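Local coordinates for protein condensin complex subunit 3 (Schizosaccharomyces pombe, PDB 5OQR) that serves as a regulatory HEAT-repeat subunit of condensin, the complex required to convert interphase chromatin into condensed mitotic-like chromosomes, at residues A[39-44]-A[79-84]; A[83-88]-A[101-106]. One frame throughout, in Å; residues are numbered along the deposited sequence.

Contact 1 of 2, residues A[39-44]-A[79-84]; sequences RALNII and QPILKH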
loop_
_atom_site.group_PDB
_atom_site.type_symbol
_atom_site.label_atom_id
_atom_site.label_comp_id
_atom_site.label_asym_id
_atom_site.label_seq_id
_atom_site.Cartn_x
_atom_site.Cartn_y
_atom_site.Cartn_z
ATOM N N ARG A 39 -6.758 24.483 -44.752
ATOM C CA ARG A 39 -5.996 25.696 -44.482
ATOM C C ARG A 39 -6.168 26.133 -43.033
ATOM O O ARG A 39 -5.220 26.616 -42.403
ATOM C CB ARG A 39 -6.437 26.804 -45.438
ATOM C CG ARG A 39 -5.619 28.074 -45.353
ATOM C CD ARG A 39 -6.186 29.141 -46.276
ATOM N NE ARG A 39 -5.797 30.488 -45.868
ATOM C CZ ARG A 39 -6.276 31.602 -46.412
ATOM N NH1 ARG A 39 -7.171 31.541 -47.390
ATOM N NH2 ARG A 39 -5.863 32.784 -45.975
ATOM N N ALA A 40 -7.377 25.975 -42.487
ATOM C CA ALA A 40 -7.598 26.285 -41.079
ATOM C C ALA A 40 -6.834 25.321 -40.183
ATOM O O ALA A 40 -6.319 25.717 -39.131
ATOM C CB ALA A 40 -9.092 26.239 -40.758
ATOM N N LEU A 41 -6.748 24.053 -40.583
ATOM C CA LEU A 41 -6.048 23.061 -39.777
ATOM C C LEU A 41 -4.537 23.223 -39.879
ATOM O O LEU A 41 -3.826 23.062 -38.882
ATOM C CB LEU A 41 -6.469 21.657 -40.207
ATOM C CG LEU A 41 -7.957 21.378 -39.992
ATOM C CD1 LEU A 41 -8.387 20.156 -40.757
ATOM C CD2 LEU A 41 -8.258 21.205 -38.515
ATOM N N ASN A 42 -4.030 23.543 -41.072
ATOM C CA ASN A 42 -2.613 23.854 -41.209
ATOM C C ASN A 42 -2.193 24.940 -40.229
ATOM O O ASN A 42 -1.037 24.978 -39.797
ATOM C CB ASN A 42 -2.306 24.285 -42.643
ATOM C CG ASN A 42 -2.599 23.195 -43.655
ATOM O OD1 ASN A 42 -2.508 22.007 -43.349
ATOM N ND2 ASN A 42 -2.955 23.596 -44.870
ATOM N N ILE A 43 -3.122 25.831 -39.864
ATOM C CA ILE A 43 -2.853 26.853 -38.857
ATOM C C ILE A 43 -3.115 26.345 -37.446
ATOM O O ILE A 43 -2.740 27.017 -36.473
ATOM C CB ILE A 43 -3.676 28.116 -39.190
ATOM C CG1 ILE A 43 -2.985 28.868 -40.336
ATOM C CG2 ILE A 43 -3.876 29.013 -37.957
ATOM C CD1 ILE A 43 -3.595 30.197 -40.697
ATOM N N ILE A 44 -3.734 25.172 -37.298
ATOM C CA ILE A 44 -3.832 24.546 -35.985
ATOM C C ILE A 44 -2.576 23.753 -35.655
ATOM O O ILE A 44 -2.299 23.508 -34.474
ATOM C CB ILE A 44 -5.095 23.671 -35.920
ATOM C CG1 ILE A 44 -6.304 24.547 -35.585
ATOM C CG2 ILE A 44 -4.958 22.550 -34.886
ATOM C CD1 ILE A 44 -7.634 23.901 -35.857
ATOM N N GLN A 79 -12.567 11.587 -45.058
ATOM C CA GLN A 79 -11.484 10.884 -45.745
ATOM C C GLN A 79 -10.433 11.857 -46.257
ATOM O O GLN A 79 -9.238 11.639 -45.991
ATOM C CB GLN A 79 -12.048 10.011 -46.872
ATOM C CG GLN A 79 -13.285 9.194 -46.494
ATOM C CD GLN A 79 -12.996 7.717 -46.310
ATOM O OE1 GLN A 79 -11.863 7.264 -46.454
ATOM N NE2 GLN A 79 -14.032 6.954 -45.986
ATOM N N PRO A 80 -10.782 12.937 -46.962
ATOM C CA PRO A 80 -9.735 13.895 -47.362
ATOM C C PRO A 80 -8.984 14.494 -46.184
ATOM O O PRO A 80 -7.749 14.577 -46.214
ATOM C CB PRO A 80 -10.522 14.957 -48.143
ATOM C CG PRO A 80 -11.779 14.283 -48.560
ATOM C CD PRO A 80 -12.107 13.325 -47.475
ATOM N N ILE A 81 -9.698 14.925 -45.142
ATOM C CA ILE A 81 -9.043 15.568 -44.005
ATOM C C ILE A 81 -8.043 14.615 -43.361
ATOM O O ILE A 81 -6.942 15.019 -42.968
ATOM C CB ILE A 81 -10.093 16.063 -42.991
ATOM C CG1 ILE A 81 -9.428 16.887 -41.888
ATOM C CG2 ILE A 81 -10.843 14.895 -42.388
ATOM C CD1 ILE A 81 -10.406 17.498 -40.901
ATOM N N LEU A 82 -8.403 13.335 -43.246
ATOM C CA LEU A 82 -7.481 12.367 -42.661
ATOM C C LEU A 82 -6.298 12.110 -43.584
ATOM O O LEU A 82 -5.159 11.974 -43.121
ATOM C CB LEU A 82 -8.213 11.060 -42.350
ATOM C CG LEU A 82 -9.216 11.077 -41.192
ATOM C CD1 LEU A 82 -9.862 9.708 -41.045
ATOM C CD2 LEU A 82 -8.560 11.494 -39.883
ATOM N N LYS A 83 -6.543 12.040 -44.893
ATOM C CA LYS A 83 -5.448 11.844 -45.834
ATOM C C LYS A 83 -4.472 13.012 -45.794
ATOM O O LYS A 83 -3.256 12.821 -45.920
ATOM C CB LYS A 83 -5.998 11.660 -47.247
ATOM C CG LYS A 83 -6.679 10.319 -47.480
ATOM C CD LYS A 83 -6.791 10.009 -48.961
ATOM C CE LYS A 83 -5.446 9.600 -49.547
ATOM N NZ LYS A 83 -5.277 10.077 -50.945
ATOM N N HIS A 84 -4.984 14.232 -45.623
ATOM C CA HIS A 84 -4.111 15.399 -45.594
ATOM C C HIS A 84 -3.276 15.439 -44.322
ATOM O O HIS A 84 -2.090 15.785 -44.362
ATOM C CB HIS A 84 -4.939 16.679 -45.720
ATOM C CG HIS A 84 -4.162 17.927 -45.431
ATOM N ND1 HIS A 84 -3.502 18.638 -46.410
ATOM C CD2 HIS A 84 -3.933 18.585 -44.270
ATOM C CE1 HIS A 84 -2.904 19.683 -45.865
ATOM N NE2 HIS A 84 -3.150 19.673 -44.567
#
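Asn42 and His84 supply the polar half of this contact, where helix 33-42 meets helix 78-86. His84 NE2 donates to Asn42 OD1 over 2.7 Å, with an N-H...O angle of 153°. The ring nitrogen approaches in the carbonyl plane, on a lone pair of OD1, while the oxygen sits at the edge of the imidazole, nearly in its plane. Even so, the amide and ring planes are turned 42° from each other. His84 reaches across because its CG lies anti to the backbone N (chi1 169°), which swings the imidazole out from helix 78-86. With an alanine here instead of Asn42, His84 NE2 would probably lose its acceptor on helix 33-42 and the imidazole would be freer to turn.

The apolar half is a meeting of methyls. Leu41 CD1 lies 3.3 Å from Ile81 CD1 and 3.6 Å from Ile81 CG1, the two side chains crossing at about a right angle. Ile81 holds CG1 opposite its backbone N and continues extended to CD1, which carries that methyl toward Leu41. Leu38, one turn before Leu41 and Asn42, also packs against Ile81 and His84, and Asn42 lies against an apolar side chain of another protein's chain.

The chemistry is thus divided along helix 78-86: an aliphatic pair packs without directional demand, and one turn on, a single directed bond satisfies a buried imidazole N-H and fixes which edge of the ring faces helix 33-42.

Contact 2 of 2, residues A[83-88]-A[101-106]; sequences KHILRG and CQIIAR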
loop_
_atom_site.group_PDB
_atom_site.type_symbol
_atom_site.label_atom_id
_atom_site.label_comp_id
_atom_site.label_asym_id
_atom_site.label_seq_id
_atom_site.Cartn_x
_atom_site.Cartn_y
_atom_site.Cartn_z
ATOM N N LYS A 83 -6.543 12.040 -44.893
ATOM C CA LYS A 83 -5.448 11.844 -45.834
ATOM C C LYS A 83 -4.472 13.012 -45.794
ATOM O O LYS A 83 -3.256 12.821 -45.920
ATOM C CB LYS A 83 -5.998 11.660 -47.247
ATOM C CG LYS A 83 -6.679 10.319 -47.480
ATOM C CD LYS A 83 -6.791 10.009 -48.961
ATOM C CE LYS A 83 -5.446 9.600 -49.547
ATOM N NZ LYS A 83 -5.277 10.077 -50.945
ATOM N N HIS A 84 -4.984 14.232 -45.623
ATOM C CA HIS A 84 -4.111 15.399 -45.594
ATOM C C HIS A 84 -3.276 15.439 -44.322
ATOM O O HIS A 84 -2.090 15.785 -44.362
ATOM C CB HIS A 84 -4.939 16.679 -45.720
ATOM C CG HIS A 84 -4.162 17.927 -45.431
ATOM N ND1 HIS A 84 -3.502 18.638 -46.410
ATOM C CD2 HIS A 84 -3.933 18.585 -44.270
ATOM C CE1 HIS A 84 -2.904 19.683 -45.865
ATOM N NE2 HIS A 84 -3.150 19.673 -44.567
ATOM N N ILE A 85 -3.876 15.089 -43.185
ATOM C CA ILE A 85 -3.215 15.276 -41.900
ATOM C C ILE A 85 -2.327 14.100 -41.510
ATOM O O ILE A 85 -1.382 14.286 -40.730
ATOM C CB ILE A 85 -4.260 15.530 -40.800
ATOM C CG1 ILE A 85 -5.170 16.695 -41.197
ATOM C CG2 ILE A 85 -3.581 15.854 -39.473
ATOM C CD1 ILE A 85 -6.409 16.784 -40.371
ATOM N N LEU A 86 -2.594 12.898 -42.027
ATOM C CA LEU A 86 -1.741 11.762 -41.704
ATOM C C LEU A 86 -0.315 11.967 -42.193
ATOM O O LEU A 86 0.610 11.356 -41.647
ATOM C CB LEU A 86 -2.323 10.472 -42.294
ATOM C CG LEU A 86 -2.490 10.347 -43.813
ATOM C CD1 LEU A 86 -1.189 9.972 -44.521
ATOM C CD2 LEU A 86 -3.561 9.314 -44.117
ATOM N N ARG A 87 -0.115 12.812 -43.206
ATOM C CA ARG A 87 1.231 13.069 -43.700
ATOM C C ARG A 87 2.123 13.633 -42.602
ATOM O O ARG A 87 3.341 13.428 -42.623
ATOM C CB ARG A 87 1.181 14.043 -44.879
ATOM C CG ARG A 87 0.242 13.673 -46.019
ATOM C CD ARG A 87 -0.161 14.929 -46.787
ATOM N NE ARG A 87 -1.164 14.671 -47.818
ATOM C CZ ARG A 87 -1.900 15.614 -48.400
ATOM N NH1 ARG A 87 -1.763 16.886 -48.047
ATOM N NH2 ARG A 87 -2.787 15.285 -49.329
ATOM N N GLY A 88 1.538 14.344 -41.639
ATOM C CA GLY A 88 2.284 14.998 -40.587
ATOM C C GLY A 88 2.595 14.150 -39.378
ATOM O O GLY A 88 3.220 14.643 -38.435
ATOM N N CYS A 101 -2.082 14.036 -34.270
ATOM C CA CYS A 101 -2.722 12.984 -33.489
ATOM C C CYS A 101 -3.982 13.499 -32.809
ATOM O O CYS A 101 -4.997 12.796 -32.747
ATOM C CB CYS A 101 -1.743 12.431 -32.455
ATOM S SG CYS A 101 -0.352 11.527 -33.164
ATOM N N GLN A 102 -3.935 14.727 -32.290
ATOM C CA GLN A 102 -5.112 15.319 -31.664
ATOM C C GLN A 102 -6.275 15.382 -32.644
ATOM O O GLN A 102 -7.397 14.971 -32.325
ATOM C CB GLN A 102 -4.774 16.713 -31.139
ATOM C CG GLN A 102 -5.914 17.405 -30.409
ATOM C CD GLN A 102 -5.570 18.826 -30.017
ATOM O OE1 GLN A 102 -4.832 19.514 -30.720
ATOM N NE2 GLN A 102 -6.101 19.275 -28.887
ATOM N N ILE A 103 -6.024 15.892 -33.850
ATOM C CA ILE A 103 -7.091 16.038 -34.834
ATOM C C ILE A 103 -7.597 14.670 -35.274
ATOM O O ILE A 103 -8.804 14.402 -35.255
ATOM C CB ILE A 103 -6.603 16.870 -36.035
ATOM C CG1 ILE A 103 -6.176 18.267 -35.577
ATOM C CG2 ILE A 103 -7.705 16.991 -37.082
ATOM C CD1 ILE A 103 -5.386 19.037 -36.611
ATOM N N ILE A 104 -6.684 13.784 -35.673
ATOM C CA ILE A 104 -7.093 12.473 -36.172
ATOM C C ILE A 104 -7.940 11.750 -35.137
ATOM O O ILE A 104 -8.953 11.124 -35.472
ATOM C CB ILE A 104 -5.858 11.647 -36.574
ATOM C CG1 ILE A 104 -5.197 12.270 -37.806
ATOM C CG2 ILE A 104 -6.244 10.191 -36.859
ATOM C CD1 ILE A 104 -3.873 11.656 -38.163
ATOM N N ALA A 105 -7.545 11.821 -33.865
ATOM C CA ALA A 105 -8.290 11.130 -32.817
ATOM C C ALA A 105 -9.744 11.581 -32.790
ATOM O O ALA A 105 -10.661 10.758 -32.701
ATOM C CB ALA A 105 -7.632 11.371 -31.459
ATOM N N ARG A 106 -9.974 12.891 -32.868
ATOM C CA ARG A 106 -11.329 13.412 -32.741
ATOM C C ARG A 106 -12.129 13.234 -34.026
ATOM O O ARG A 106 -13.324 12.925 -33.975
ATOM C CB ARG A 106 -11.287 14.889 -32.352
ATOM C CG ARG A 106 -10.550 15.176 -31.056
ATOM C CD ARG A 106 -10.889 16.564 -30.540
ATOM N NE ARG A 106 -10.080 16.949 -29.387
ATOM C CZ ARG A 106 -10.191 18.110 -28.750
ATOM N NH1 ARG A 106 -9.414 18.376 -27.710
ATOM N NH2 ARG A 106 -11.081 19.010 -29.150
#
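Ile85 turns toward Ile103 and Ile104 of helix 94-108, and the flat groups beside it lie off this interface: CG1 of Ile85 sits at the edge of the His84 ring, in its plane, while the guanidinium of Arg87 has His84 CA over the centre of one face, 3.5 Å above its plane. What joins helices 78-86 and 94-108 here is accordingly aliphatic.

Ile85 works as a fork. Its CG1 lies beside the backbone N (chi1 -54°) and CG2 opposite that N, and the two branches address different residues of the partner helix. Through CD1 it comes within 3.5 Å of Ile103 CG2, the two side chains crossing almost perpendicularly. The other branch, CG2, stands 4.3 Å from CG1 of Ile104, a looser approach. Ile104 in turn extends its CD1 over the backbone of the opposing helix, 4.1 Å from the CA of Leu86. The backbones come close at this point, with 7.5 Å between the CA atoms of Ile85 and Ile104.

Both helices belong to HEAT 2, so this is packing inside one repeat, of the kind by which the paired helices of a HEAT unit bury their facing sides. Ile103 also meets Leu58 of helix 52-69 and Leu41 of helix 33-42; Ala105, turned elsewhere on helix 94-108, packs on Val143 and Ala144 of helix 135-145.

How the contacts relate
Helix 78-86 takes part in both contacts, with Lys83 and His84 common to the two ranges, and the centres of contact 1 and contact 2 lie about 7 Å apart. Their apolar parts merge: Leu41 CD1 of contact 1 is 3.9 Å from Ile85 CD1 of contact 2, and Leu41 CD2 is 4.1 Å from Ile103 CD1. Ile44 CG2 likewise comes within 3.9 Å of Ile103 CD1, and Leu82 CD2 lies 4.0 Å from Ile104 CG2. Contact 1 thus docks helix 33-42 against HEAT 2, whose own two helices are joined by contact 2, consistent with the continuous apolar interior of an alpha solenoid.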